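Neurotoxin (Clostridium botulinum, PDB 2QN0) is the zinc endopeptidase light chain of botulinum neurotoxin serotype C1, a protease with dual specificity that cleaves the SNARE proteins syntaxin and SNAP-25. Local coordinates at residues 37-42 against 88-93; 114-119 against 302-307; 160-165 against 171-176; 239-244 against 352-357; 263-268 against 278-283. One frame throughout, in Å; residues are numbered along the deposited sequence.

Interaction 1. Residues 37-42 against 88-93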
# COMPACT_ATOMS: atom_id res chain seq x y z
N PHE A 37 0.39 2.38 -15.76
CA PHE A 37 -0.16 3.73 -15.81
C PHE A 37 0.27 4.54 -14.58
O PHE A 37 0.20 4.05 -13.46
CB PHE A 37 -1.69 3.65 -15.84
CG PHE A 37 -2.22 2.74 -16.91
CD1 PHE A 37 -2.69 3.25 -18.12
CD2 PHE A 37 -2.21 1.36 -16.72
CE1 PHE A 37 -3.15 2.39 -19.12
CE2 PHE A 37 -2.67 0.49 -17.72
CZ PHE A 37 -3.13 1.02 -18.92
N ARG A 38 0.69 5.78 -14.81
CA ARG A 38 1.12 6.64 -13.71
C ARG A 38 -0.07 7.36 -13.08
O ARG A 38 -0.68 8.24 -13.70
CB ARG A 38 2.14 7.68 -14.21
CG ARG A 38 2.81 8.50 -13.10
CD ARG A 38 3.37 9.83 -13.64
NE ARG A 38 4.38 9.66 -14.68
CZ ARG A 38 5.67 9.45 -14.46
NH1 ARG A 38 6.13 9.39 -13.21
NH2 ARG A 38 6.51 9.31 -15.48
N ILE A 39 -0.42 6.99 -11.85
CA ILE A 39 -1.53 7.61 -11.14
C ILE A 39 -1.17 9.07 -10.89
O ILE A 39 -1.94 9.99 -11.20
CB ILE A 39 -1.81 6.90 -9.80
CG1 ILE A 39 -2.21 5.45 -10.06
CG2 ILE A 39 -2.90 7.64 -9.02
CD1 ILE A 39 -2.49 4.63 -8.81
N THR A 40 0.01 9.28 -10.31
CA THR A 40 0.52 10.61 -10.04
C THR A 40 1.95 10.47 -9.53
O THR A 40 2.26 9.53 -8.80
CB THR A 40 -0.33 11.38 -9.00
OG1 THR A 40 0.16 12.72 -8.88
CG2 THR A 40 -0.28 10.70 -7.64
N GLY A 41 2.83 11.38 -9.94
CA GLY A 41 4.21 11.30 -9.49
C GLY A 41 4.83 9.92 -9.67
O GLY A 41 4.79 9.33 -10.75
N ASN A 42 5.40 9.39 -8.59
CA ASN A 42 6.07 8.10 -8.63
C ASN A 42 5.20 6.91 -8.22
O ASN A 42 5.71 5.87 -7.83
CB ASN A 42 7.33 8.16 -7.78
CG ASN A 42 8.30 9.25 -8.23
OD1 ASN A 42 8.88 9.96 -7.41
ND2 ASN A 42 8.46 9.38 -9.54
N LYS A 88 -9.83 1.87 -13.49
CA LYS A 88 -10.70 2.98 -13.16
C LYS A 88 -11.13 2.99 -11.70
O LYS A 88 -11.35 4.05 -11.12
CB LYS A 88 -11.92 2.98 -14.10
CG LYS A 88 -11.54 3.44 -15.50
CD LYS A 88 -12.60 3.14 -16.55
CE LYS A 88 -12.12 3.62 -17.92
NZ LYS A 88 -13.02 3.19 -19.03
N GLU A 89 -11.24 1.81 -11.10
CA GLU A 89 -11.62 1.73 -9.69
C GLU A 89 -10.50 2.31 -8.83
O GLU A 89 -10.75 3.10 -7.92
CB GLU A 89 -11.89 0.27 -9.28
CG GLU A 89 -13.12 -0.34 -9.95
CD GLU A 89 -13.29 -1.83 -9.67
OE1 GLU A 89 -12.27 -2.51 -9.44
OE2 GLU A 89 -14.44 -2.32 -9.69
N ILE A 90 -9.26 1.93 -9.14
CA ILE A 90 -8.12 2.44 -8.39
C ILE A 90 -8.04 3.96 -8.52
O ILE A 90 -7.82 4.66 -7.54
CB ILE A 90 -6.80 1.81 -8.89
CG1 ILE A 90 -6.80 0.30 -8.62
CG2 ILE A 90 -5.60 2.47 -8.20
CD1 ILE A 90 -6.90 -0.07 -7.14
N ILE A 91 -8.21 4.46 -9.74
CA ILE A 91 -8.16 5.90 -9.97
C ILE A 91 -9.23 6.62 -9.16
O ILE A 91 -8.95 7.63 -8.50
CB ILE A 91 -8.35 6.23 -11.48
CG1 ILE A 91 -7.14 5.75 -12.27
CG2 ILE A 91 -8.57 7.73 -11.67
CD1 ILE A 91 -5.81 6.29 -11.77
N LYS A 92 -10.45 6.10 -9.19
CA LYS A 92 -11.54 6.74 -8.46
C LYS A 92 -11.24 6.76 -6.96
O LYS A 92 -11.51 7.74 -6.28
CB LYS A 92 -12.86 6.01 -8.72
CG LYS A 92 -14.07 6.71 -8.10
CD LYS A 92 -15.37 6.07 -8.57
CE LYS A 92 -16.58 6.84 -8.06
NZ LYS A 92 -17.85 6.27 -8.60
N LEU A 93 -10.68 5.67 -6.45
CA LEU A 93 -10.36 5.60 -5.03
C LEU A 93 -9.30 6.63 -4.66
O LEU A 93 -9.38 7.25 -3.60
CB LEU A 93 -9.92 4.19 -4.65
CG LEU A 93 -11.04 3.16 -4.81
CD1 LEU A 93 -10.51 1.76 -4.53
CD2 LEU A 93 -12.19 3.50 -3.86

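Interaction 2. Residues 114-119 against 302-307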
# COMPACT_ATOMS: atom_id res chain seq x y z
N ILE A 114 11.46 9.70 -2.36
CA ILE A 114 11.97 8.46 -2.92
C ILE A 114 12.83 7.64 -1.96
O ILE A 114 13.32 8.15 -0.95
CB ILE A 114 12.84 8.75 -4.16
CG1 ILE A 114 14.10 9.51 -3.74
CG2 ILE A 114 12.06 9.58 -5.17
CD1 ILE A 114 15.20 9.52 -4.79
N PRO A 115 13.00 6.34 -2.26
CA PRO A 115 13.82 5.48 -1.41
C PRO A 115 15.24 6.01 -1.54
O PRO A 115 15.61 6.53 -2.59
CB PRO A 115 13.69 4.12 -2.07
CG PRO A 115 12.33 4.16 -2.68
CD PRO A 115 12.27 5.55 -3.27
N PHE A 116 16.04 5.90 -0.48
CA PHE A 116 17.42 6.33 -0.59
C PHE A 116 18.00 5.39 -1.65
O PHE A 116 17.73 4.19 -1.63
CB PHE A 116 18.17 6.11 0.72
CG PHE A 116 19.62 6.51 0.66
CD1 PHE A 116 20.03 7.76 1.12
CD2 PHE A 116 20.57 5.65 0.12
CE1 PHE A 116 21.37 8.14 1.04
CE2 PHE A 116 21.91 6.02 0.04
CZ PHE A 116 22.31 7.27 0.50
N PRO A 117 18.80 5.92 -2.59
CA PRO A 117 19.37 5.05 -3.62
C PRO A 117 20.49 4.16 -3.10
O PRO A 117 21.67 4.48 -3.24
CB PRO A 117 19.84 6.03 -4.69
CG PRO A 117 20.23 7.23 -3.88
CD PRO A 117 19.11 7.33 -2.86
N GLY A 118 20.11 3.04 -2.49
CA GLY A 118 21.10 2.11 -1.96
C GLY A 118 20.54 1.20 -0.89
O GLY A 118 19.37 1.29 -0.52
N ASN A 119 21.39 0.29 -0.41
CA ASN A 119 21.01 -0.63 0.65
C ASN A 119 22.22 -0.85 1.55
O ASN A 119 23.24 -0.16 1.42
CB ASN A 119 20.50 -1.96 0.09
CG ASN A 119 21.54 -2.71 -0.72
OD1 ASN A 119 22.74 -2.48 -0.57
ND2 ASN A 119 21.08 -3.63 -1.56
N LYS A 302 25.18 10.32 7.47
CA LYS A 302 26.61 10.15 7.26
C LYS A 302 26.89 9.90 5.78
O LYS A 302 27.83 10.45 5.21
CB LYS A 302 27.13 8.97 8.09
CG LYS A 302 28.58 8.61 7.82
CD LYS A 302 29.01 7.41 8.64
CE LYS A 302 30.46 7.04 8.35
NZ LYS A 302 31.38 8.17 8.66
N ARG A 303 26.06 9.06 5.16
CA ARG A 303 26.22 8.77 3.74
C ARG A 303 26.08 10.05 2.93
O ARG A 303 26.87 10.32 2.03
CB ARG A 303 25.18 7.74 3.27
CG ARG A 303 25.49 6.30 3.65
CD ARG A 303 24.34 5.37 3.27
NE ARG A 303 24.59 3.97 3.58
CZ ARG A 303 25.18 3.11 2.75
NH1 ARG A 303 25.59 3.49 1.55
NH2 ARG A 303 25.35 1.85 3.13
N LEU A 304 25.07 10.86 3.26
CA LEU A 304 24.83 12.10 2.54
C LEU A 304 26.01 13.07 2.61
O LEU A 304 26.14 13.96 1.77
CB LEU A 304 23.56 12.78 3.05
CG LEU A 304 22.25 12.04 2.72
CD1 LEU A 304 21.07 12.77 3.34
CD2 LEU A 304 22.08 11.92 1.20
N ASN A 305 26.86 12.89 3.62
CA ASN A 305 28.03 13.75 3.76
C ASN A 305 29.23 13.13 3.05
O ASN A 305 30.32 13.70 3.04
CB ASN A 305 28.40 13.95 5.23
CG ASN A 305 27.38 14.77 5.99
OD1 ASN A 305 26.92 15.80 5.51
ND2 ASN A 305 27.05 14.32 7.19
N SER A 306 29.03 11.95 2.45
CA SER A 306 30.12 11.24 1.80
C SER A 306 29.94 10.89 0.32
O SER A 306 30.83 10.28 -0.28
CB SER A 306 30.40 9.94 2.55
OG SER A 306 30.42 10.16 3.95
N ILE A 307 28.81 11.26 -0.27
CA ILE A 307 28.58 10.91 -1.67
C ILE A 307 29.54 11.55 -2.67
O ILE A 307 29.64 12.78 -2.74
CB ILE A 307 27.14 11.26 -2.11
CG1 ILE A 307 26.12 10.71 -1.10
CG2 ILE A 307 26.87 10.66 -3.48
CD1 ILE A 307 26.18 9.20 -0.93

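Interaction 3. Residues 160-165 against 171-176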
# COMPACT_ATOMS: atom_id res chain seq x y z
N GLY A 160 -2.97 -5.84 -9.23
CA GLY A 160 -4.17 -6.57 -8.87
C GLY A 160 -3.76 -7.58 -7.82
O GLY A 160 -2.57 -7.73 -7.52
N PRO A 161 -4.72 -8.32 -7.25
CA PRO A 161 -4.47 -9.33 -6.22
C PRO A 161 -3.55 -10.47 -6.61
O PRO A 161 -3.33 -10.76 -7.80
CB PRO A 161 -5.87 -9.86 -5.90
CG PRO A 161 -6.78 -8.76 -6.31
CD PRO A 161 -6.16 -8.27 -7.58
N ARG A 162 -3.01 -11.13 -5.60
CA ARG A 162 -2.16 -12.29 -5.80
C ARG A 162 -3.15 -13.46 -5.81
O ARG A 162 -4.31 -13.28 -6.19
CB ARG A 162 -1.16 -12.45 -4.66
CG ARG A 162 -0.20 -11.27 -4.51
CD ARG A 162 1.00 -11.67 -3.67
NE ARG A 162 1.92 -10.57 -3.39
CZ ARG A 162 3.13 -10.74 -2.85
NH1 ARG A 162 3.56 -11.96 -2.55
NH2 ARG A 162 3.91 -9.70 -2.62
N GLU A 163 -2.71 -14.64 -5.38
CA GLU A 163 -3.59 -15.81 -5.36
C GLU A 163 -4.90 -15.60 -4.60
O GLU A 163 -5.98 -15.84 -5.14
CB GLU A 163 -2.84 -17.03 -4.79
CG GLU A 163 -1.78 -17.62 -5.72
CD GLU A 163 -0.47 -16.85 -5.72
OE1 GLU A 163 -0.37 -15.81 -5.02
OE2 GLU A 163 0.48 -17.29 -6.41
N ASN A 164 -4.80 -15.16 -3.34
CA ASN A 164 -6.00 -14.92 -2.53
C ASN A 164 -6.48 -13.49 -2.75
O ASN A 164 -5.87 -12.53 -2.29
CB ASN A 164 -5.68 -15.14 -1.04
CG ASN A 164 -6.91 -15.06 -0.16
OD1 ASN A 164 -7.98 -14.65 -0.61
ND2 ASN A 164 -6.76 -15.44 1.11
N ILE A 165 -7.60 -13.35 -3.45
CA ILE A 165 -8.16 -12.05 -3.78
C ILE A 165 -8.56 -11.18 -2.58
O ILE A 165 -8.54 -9.96 -2.68
CB ILE A 165 -9.37 -12.22 -4.74
CG1 ILE A 165 -8.87 -12.77 -6.07
CG2 ILE A 165 -10.09 -10.89 -4.95
CD1 ILE A 165 -9.97 -13.11 -7.07
N SER A 171 4.57 -5.45 -0.31
CA SER A 171 5.89 -6.04 -0.10
C SER A 171 7.01 -5.24 -0.75
O SER A 171 6.77 -4.45 -1.66
CB SER A 171 5.93 -7.45 -0.70
OG SER A 171 4.78 -8.21 -0.38
N THR A 172 8.22 -5.46 -0.25
CA THR A 172 9.41 -4.86 -0.85
C THR A 172 10.23 -6.10 -1.21
O THR A 172 9.93 -7.20 -0.74
CB THR A 172 10.20 -3.94 0.12
OG1 THR A 172 10.63 -4.69 1.26
CG2 THR A 172 9.32 -2.77 0.56
N PHE A 173 11.25 -5.93 -2.04
CA PHE A 173 12.03 -7.07 -2.49
C PHE A 173 13.52 -6.79 -2.45
O PHE A 173 13.94 -5.64 -2.54
CB PHE A 173 11.59 -7.42 -3.91
CG PHE A 173 10.10 -7.53 -4.06
CD1 PHE A 173 9.46 -8.75 -3.88
CD2 PHE A 173 9.33 -6.40 -4.30
CE1 PHE A 173 8.07 -8.84 -3.93
CE2 PHE A 173 7.94 -6.48 -4.36
CZ PHE A 173 7.31 -7.71 -4.17
N LYS A 174 14.32 -7.84 -2.32
CA LYS A 174 15.76 -7.67 -2.25
C LYS A 174 16.49 -8.85 -2.89
O LYS A 174 15.91 -9.92 -3.09
CB LYS A 174 16.20 -7.57 -0.79
CG LYS A 174 16.03 -8.88 -0.02
CD LYS A 174 16.54 -8.78 1.40
CE LYS A 174 16.46 -10.13 2.10
NZ LYS A 174 17.32 -11.15 1.44
N LEU A 175 17.77 -8.64 -3.19
CA LEU A 175 18.58 -9.71 -3.76
C LEU A 175 18.94 -10.64 -2.61
O LEU A 175 18.96 -10.22 -1.45
CB LEU A 175 19.85 -9.14 -4.40
CG LEU A 175 19.65 -8.17 -5.57
CD1 LEU A 175 21.01 -7.72 -6.09
CD2 LEU A 175 18.86 -8.86 -6.67
N THR A 176 19.22 -11.90 -2.92
CA THR A 176 19.55 -12.91 -1.92
C THR A 176 20.53 -12.51 -0.82
O THR A 176 20.24 -12.70 0.37
CB THR A 176 20.08 -14.19 -2.59
OG1 THR A 176 19.11 -14.68 -3.53
CG2 THR A 176 20.34 -15.27 -1.55

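Interaction 4. Residues 239-244 against 352-357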
# COMPACT_ATOMS: atom_id res chain seq x y z
N TYR A 239 9.94 5.28 3.96
CA TYR A 239 10.76 5.99 4.94
C TYR A 239 11.72 5.10 5.72
O TYR A 239 12.40 5.55 6.64
CB TYR A 239 9.85 6.79 5.87
CG TYR A 239 9.24 7.98 5.16
CD1 TYR A 239 9.95 9.17 5.02
CD2 TYR A 239 7.98 7.88 4.56
CE1 TYR A 239 9.42 10.24 4.30
CE2 TYR A 239 7.44 8.95 3.84
CZ TYR A 239 8.17 10.12 3.72
OH TYR A 239 7.64 11.17 3.00
N GLY A 240 11.76 3.82 5.34
CA GLY A 240 12.67 2.88 5.97
C GLY A 240 12.45 2.56 7.43
O GLY A 240 13.41 2.30 8.17
N ILE A 241 11.19 2.56 7.86
CA ILE A 241 10.89 2.26 9.26
C ILE A 241 10.00 1.03 9.42
O ILE A 241 9.37 0.84 10.46
CB ILE A 241 10.22 3.46 9.95
CG1 ILE A 241 8.89 3.79 9.27
CG2 ILE A 241 11.15 4.66 9.93
CD1 ILE A 241 8.02 4.74 10.06
N ALA A 242 9.95 0.18 8.39
CA ALA A 242 9.14 -1.03 8.46
C ALA A 242 9.66 -1.95 9.57
O ALA A 242 10.86 -2.06 9.78
CB ALA A 242 9.18 -1.77 7.12
N ILE A 243 8.74 -2.59 10.28
CA ILE A 243 9.10 -3.51 11.36
C ILE A 243 9.14 -4.92 10.78
O ILE A 243 8.22 -5.32 10.08
CB ILE A 243 8.06 -3.49 12.51
CG1 ILE A 243 7.84 -2.06 13.00
CG2 ILE A 243 8.53 -4.40 13.65
CD1 ILE A 243 9.05 -1.42 13.63
N PRO A 244 10.21 -5.68 11.06
CA PRO A 244 10.32 -7.04 10.53
C PRO A 244 9.08 -7.87 10.86
O PRO A 244 8.50 -7.72 11.94
CB PRO A 244 11.58 -7.58 11.21
CG PRO A 244 12.41 -6.35 11.38
CD PRO A 244 11.40 -5.34 11.87
N ASN A 352 6.40 9.83 14.61
CA ASN A 352 5.05 9.79 15.17
C ASN A 352 4.00 9.92 14.07
O ASN A 352 2.99 9.22 14.09
CB ASN A 352 4.85 10.91 16.19
CG ASN A 352 3.48 10.87 16.84
OD1 ASN A 352 2.62 11.70 16.56
ND2 ASN A 352 3.27 9.87 17.69
N GLU A 353 4.25 10.81 13.12
CA GLU A 353 3.32 10.99 12.00
C GLU A 353 3.15 9.68 11.23
O GLU A 353 2.03 9.23 10.99
CB GLU A 353 3.86 12.04 11.03
CG GLU A 353 3.60 13.48 11.42
CD GLU A 353 4.28 14.45 10.47
OE1 GLU A 353 4.34 14.15 9.26
OE2 GLU A 353 4.74 15.51 10.94
N LEU A 354 4.27 9.08 10.86
CA LEU A 354 4.28 7.85 10.08
C LEU A 354 3.67 6.62 10.75
O LEU A 354 3.16 5.74 10.06
CB LEU A 354 5.71 7.52 9.66
CG LEU A 354 6.42 8.57 8.81
CD1 LEU A 354 7.86 8.16 8.57
CD2 LEU A 354 5.68 8.74 7.48
N THR A 355 3.71 6.58 12.08
CA THR A 355 3.21 5.42 12.80
C THR A 355 1.93 5.61 13.60
O THR A 355 1.26 4.62 13.95
CB THR A 355 4.27 4.87 13.78
OG1 THR A 355 4.65 5.91 14.69
CG2 THR A 355 5.50 4.40 13.02
N GLN A 356 1.57 6.85 13.91
CA GLN A 356 0.37 7.09 14.70
C GLN A 356 -0.66 8.05 14.12
O GLN A 356 -1.80 8.08 14.59
CB GLN A 356 0.78 7.52 16.11
CG GLN A 356 1.54 6.43 16.85
CD GLN A 356 1.70 6.69 18.33
OE1 GLN A 356 0.81 7.25 18.97
NE2 GLN A 356 2.83 6.27 18.88
N ILE A 357 -0.29 8.83 13.11
CA ILE A 357 -1.23 9.76 12.50
C ILE A 357 -1.74 9.20 11.16
O ILE A 357 -2.94 9.22 10.89
CB ILE A 357 -0.58 11.14 12.27
CG1 ILE A 357 -0.20 11.75 13.62
CG2 ILE A 357 -1.55 12.05 11.53
CD1 ILE A 357 0.42 13.13 13.53

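Interaction 5. Residues 263-268 against 278-283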
# COMPACT_ATOMS: atom_id res chain seq x y z
N VAL A 263 -3.43 -16.48 15.98
CA VAL A 263 -2.69 -15.86 14.89
C VAL A 263 -1.56 -15.00 15.46
O VAL A 263 -1.65 -14.50 16.58
CB VAL A 263 -3.61 -14.95 14.05
CG1 VAL A 263 -4.22 -13.86 14.93
CG2 VAL A 263 -2.83 -14.32 12.91
N LYS A 264 -0.49 -14.85 14.69
CA LYS A 264 0.64 -14.03 15.13
C LYS A 264 0.46 -12.65 14.52
O LYS A 264 0.80 -12.42 13.36
CB LYS A 264 1.96 -14.64 14.66
CG LYS A 264 2.31 -15.95 15.36
CD LYS A 264 3.69 -16.45 14.94
CE LYS A 264 4.05 -17.72 15.69
NZ LYS A 264 5.40 -18.22 15.32
N LEU A 265 -0.08 -11.73 15.31
CA LEU A 265 -0.32 -10.36 14.87
C LEU A 265 0.98 -9.58 14.74
O LEU A 265 1.67 -9.32 15.73
CB LEU A 265 -1.26 -9.65 15.84
CG LEU A 265 -1.63 -8.19 15.53
CD1 LEU A 265 -2.27 -8.11 14.15
CD2 LEU A 265 -2.57 -7.66 16.59
N GLU A 266 1.33 -9.22 13.51
CA GLU A 266 2.56 -8.48 13.25
C GLU A 266 2.47 -7.04 13.74
O GLU A 266 1.42 -6.39 13.63
CB GLU A 266 2.87 -8.48 11.76
CG GLU A 266 2.94 -9.85 11.13
CD GLU A 266 3.29 -9.79 9.66
OE1 GLU A 266 2.82 -8.86 8.98
OE2 GLU A 266 4.02 -10.68 9.18
N TYR A 267 3.57 -6.53 14.28
CA TYR A 267 3.60 -5.16 14.76
C TYR A 267 3.40 -4.21 13.58
O TYR A 267 2.90 -3.10 13.75
CB TYR A 267 4.92 -4.88 15.48
CG TYR A 267 5.03 -5.58 16.83
CD1 TYR A 267 3.97 -6.35 17.33
CD2 TYR A 267 6.17 -5.44 17.63
CE1 TYR A 267 4.05 -6.97 18.58
CE2 TYR A 267 6.25 -6.06 18.88
CZ TYR A 267 5.19 -6.81 19.35
OH TYR A 267 5.26 -7.40 20.59
N ALA A 268 3.78 -4.66 12.39
CA ALA A 268 3.62 -3.85 11.18
C ALA A 268 2.12 -3.59 10.95
O ALA A 268 1.73 -2.50 10.52
CB ALA A 268 4.21 -4.57 9.98
N ILE A 278 -2.12 0.11 19.24
CA ILE A 278 -0.69 0.35 19.32
C ILE A 278 -0.17 -0.02 20.70
O ILE A 278 0.98 -0.45 20.85
CB ILE A 278 -0.37 1.83 19.01
CG1 ILE A 278 -0.61 2.10 17.52
CG2 ILE A 278 1.08 2.15 19.38
CD1 ILE A 278 -0.47 3.56 17.11
N ASP A 279 -1.02 0.12 21.72
CA ASP A 279 -0.63 -0.21 23.09
C ASP A 279 -0.37 -1.70 23.31
O ASP A 279 0.16 -2.09 24.36
CB ASP A 279 -1.68 0.29 24.07
CG ASP A 279 -1.79 1.80 24.09
OD1 ASP A 279 -0.73 2.47 24.08
OD2 ASP A 279 -2.92 2.32 24.12
N LEU A 280 -0.75 -2.53 22.35
CA LEU A 280 -0.51 -3.97 22.47
C LEU A 280 0.99 -4.23 22.37
O LEU A 280 1.49 -5.24 22.87
CB LEU A 280 -1.24 -4.75 21.37
CG LEU A 280 -2.77 -4.84 21.47
CD1 LEU A 280 -3.31 -5.68 20.32
CD2 LEU A 280 -3.17 -5.46 22.81
N ILE A 281 1.71 -3.32 21.72
CA ILE A 281 3.16 -3.47 21.60
C ILE A 281 3.77 -2.89 22.89
O ILE A 281 3.49 -1.75 23.25
CB ILE A 281 3.73 -2.66 20.42
CG1 ILE A 281 3.06 -3.09 19.11
CG2 ILE A 281 5.25 -2.88 20.32
CD1 ILE A 281 3.47 -2.25 17.92
N PRO A 282 4.61 -3.68 23.58
CA PRO A 282 5.22 -3.18 24.82
C PRO A 282 5.89 -1.83 24.58
O PRO A 282 6.63 -1.66 23.61
CB PRO A 282 6.23 -4.28 25.17
CG PRO A 282 5.56 -5.52 24.64
CD PRO A 282 5.04 -5.05 23.29
N LYS A 283 5.64 -0.87 25.46
CA LYS A 283 6.22 0.46 25.31
C LYS A 283 7.73 0.41 25.07
O LYS A 283 8.26 1.16 24.25
CB LYS A 283 5.91 1.31 26.54
CG LYS A 283 6.28 2.78 26.38
CD LYS A 283 5.81 3.60 27.57
CE LYS A 283 6.14 5.07 27.40
NZ LYS A 283 5.53 5.63 26.16

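Interaction 1. Residues 37-42 against 88-93
I39 packs onto I90 and I91 of helix 80-97 from a classic beta bulge, where I39 and T40 both face I43 and the chain turns a corner between strands 34-38 and 43-46. The tight part is small and wholly aliphatic. CD1 of I39 lies 3.8 Å from CG2 of I90, the two side chains meeting roughly at right angles. Beside it, CG1 of I39 stands 4.1 Å from CD1 of I91, and there the side chains run past one another in opposite directions. In I90 the CG2 branch is anti to the backbone N (chi1 to CG1 is -65°), which brings it to I39 while the longer branch leads elsewhere. I5, V45 and F94 also touch I39. The looser side is at R38, G41 and N42, all partly exposed and none touching the helix segment. R38 spends NE and NH2 on N18 and K17, and its NH1 donates to O of G41 at 2.8 Å, the acceptor nearly in the guanidinium plane, the donor 41° out of the carbonyl plane.

Interaction 2. Residues 114-119 against 302-307
F116 and L304 are the nearest backbone neighbours here, yet their CA atoms stand 9.9 Å apart, and long side chains have to bridge the gap. F116 does so with CG anti to its own N (chi1 179°), which sends the ring straight out of its loop toward the C-terminal end of helix 283-304. The ring is met in three ways. CD2 of L304 comes to its edge, 3.8 Å from CE1 of F116 and near the ring plane. CD of R303 approaches CZ of F116 at 3.9 Å along an oblique line, with the guanidinium plane 66° from that of the ring. P117 CD lies over one face, toward the rim. F127 adds an edge-to-face partner. The loop, between helix 101-112 and strand 126-128, is shaped by an inverse gamma turn centred on P117, whose closing bond from G118 N to F116 O is weak. R303 is extended from CG to NE, carrying its head past F116; NH2 comes to 3.4 Å from O of N119, at an angle too poor for a hydrogen bond, while NH1 is held by O of T122. The N119 side chain starts away from the helix segment, and its ND2 bonds D132. Where the helix ends, O of K302 accepts S306 OG at 2.9 Å and N305 N at 3.1 Å, from opposite faces of its carbonyl plane.

Interaction 3. Residues 160-165 against 171-176
The R162 guanidinium reaches the edge of the F173 ring, not a face: NH2 lies near the ring plane, 4.2 Å from CZ of F173, so the pair is not a cation-pi stack. The same NH2 is 2.8 Å from OG of S171, again at a slant to the guanidinium, and the angle is too poor to count as a hydrogen bond. One nitrogen thus touches both a hydroxyl and an aromatic edge, in directions roughly at right angles. R162 gets there by stretching out from CG to NE, with CG beside its backbone N (chi1 -62°). S171 turns OG in a similar way (chi1 -45°), toward the arginine. The contact joins the loop after strand 156-159 to the end of strand 169-171, the outermost strand on this side of the mixed sheet, where it runs antiparallel to strand 190-193. Both sides are partly exposed, and the side chain of S171 lies about 10 Å from the bound zinc. The backbone O atoms of P161 and R162 are bonded by R49, and NE of R162 makes a long, weak ion pair with E169. S193 of strand 190-193 also touches R162, while F173 rests on I191 and F133.

Interaction 4. Residues 239-244 against 352-357
I241 carries CG1 between its backbone N and carbonyl carbon (chi1 61°), an unusual turn that, with the branch extended beyond it, drives CD1 toward helix 344-357. L354 answers with CG anti to its carbonyl carbon (chi1 -59°), and both of its methyls point into the loop. CD1 of I241 settles 3.6 Å from CB of L354 and, farther along the helix, 3.9 Å from CG2 of T355, so one methyl lies against two successive residues. L354 lies along one side of Y239: its CD1 is 3.6 Å from CB of Y239, while its CD2 is 3.8 Å from CD2 of the tyrosine ring, farther out. Tyrosine and leucine meet roughly at right angles. The interface is buried and apolar, and the polar ends are served from outside: Y239 OH bonds D113, Y239 O accepts from Y297 OH, and T355 OG1 bonds O of Y351. The helix is itself irregular here, with a wider pi-type turn at 353-357. A weak bond joins O of L354 to NE2 of H236, and M235 also touches L354, tying this helix to helix 223-238. That helix bears the zinc ligands H229 and H233 of the HExxH motif, and it finishes just at this contact, where G240, at positive phi with two bonds back into the last turn, closes it in a Schellman motif.

Interaction 5. Residues 263-268 against 278-283
L265 and Y267 flank the junction where strand 261-266 runs into helix 267-273, the helix that supplies the zinc ligand E269, and they receive L280, I281 and P282 from the link to helix 283-304. I281 does most of the touching. Its CG1 sits over the centre of the Y267 ring, 3.9 Å from the centroid and 12° off the normal, a CH-pi contact. CG2 of I281 is 3.6 Å from CE2 of Y267, and CD1 of I281 is 3.8 Å from CG of Y267, so the isoleucine spans the ring from root to far side. With chi2 at -1° the Y267 ring has its CD1 eclipsing CA, and in this rotation one face is turned to I281. At the outer end P282 CD approaches the phenol, 3.6 Å from OH. E266 and P282 are both N-cap residues, one before helix 267-273 and the other before helix 283-304, so the contact brings the starts of two consecutive helices together. The 3-10 segment 278-280 comes before I281, whose N bonds O of I278 at 3.1 Å, while its O accepts from R286. Nearer the strand the packing is looser: CD2 of L265 is 4.3 Å from CD1 of the exposed L280. L265 also lies on I249 and S251 of strand 248-253, and its side chain is about 8 Å from the zinc.

Overall arrangement
In interactions 1, 2 and 4 every touching residue is buried; interaction 5 is buried around its aromatic ring but exposed at its rim, and interaction 3 is a surface contact. Their chemistry follows: purely aliphatic in 1, aliphatic against an aromatic side chain in 4 and 5, a phenylalanine met by leucine and an arginine stem in 2, and an arginine head near a hydroxyl and an aromatic edge in 3. Interactions 1 and 3 both involve the mixed sheet. Interactions 4 and 5 touch directly, Q356 and T355 against I278 and I243 against Y267, and each adjoins a helix bearing zinc ligands. Interactions 2 and 5 bracket helix 283-304, and 1 and 2 meet where N42 packs on I114.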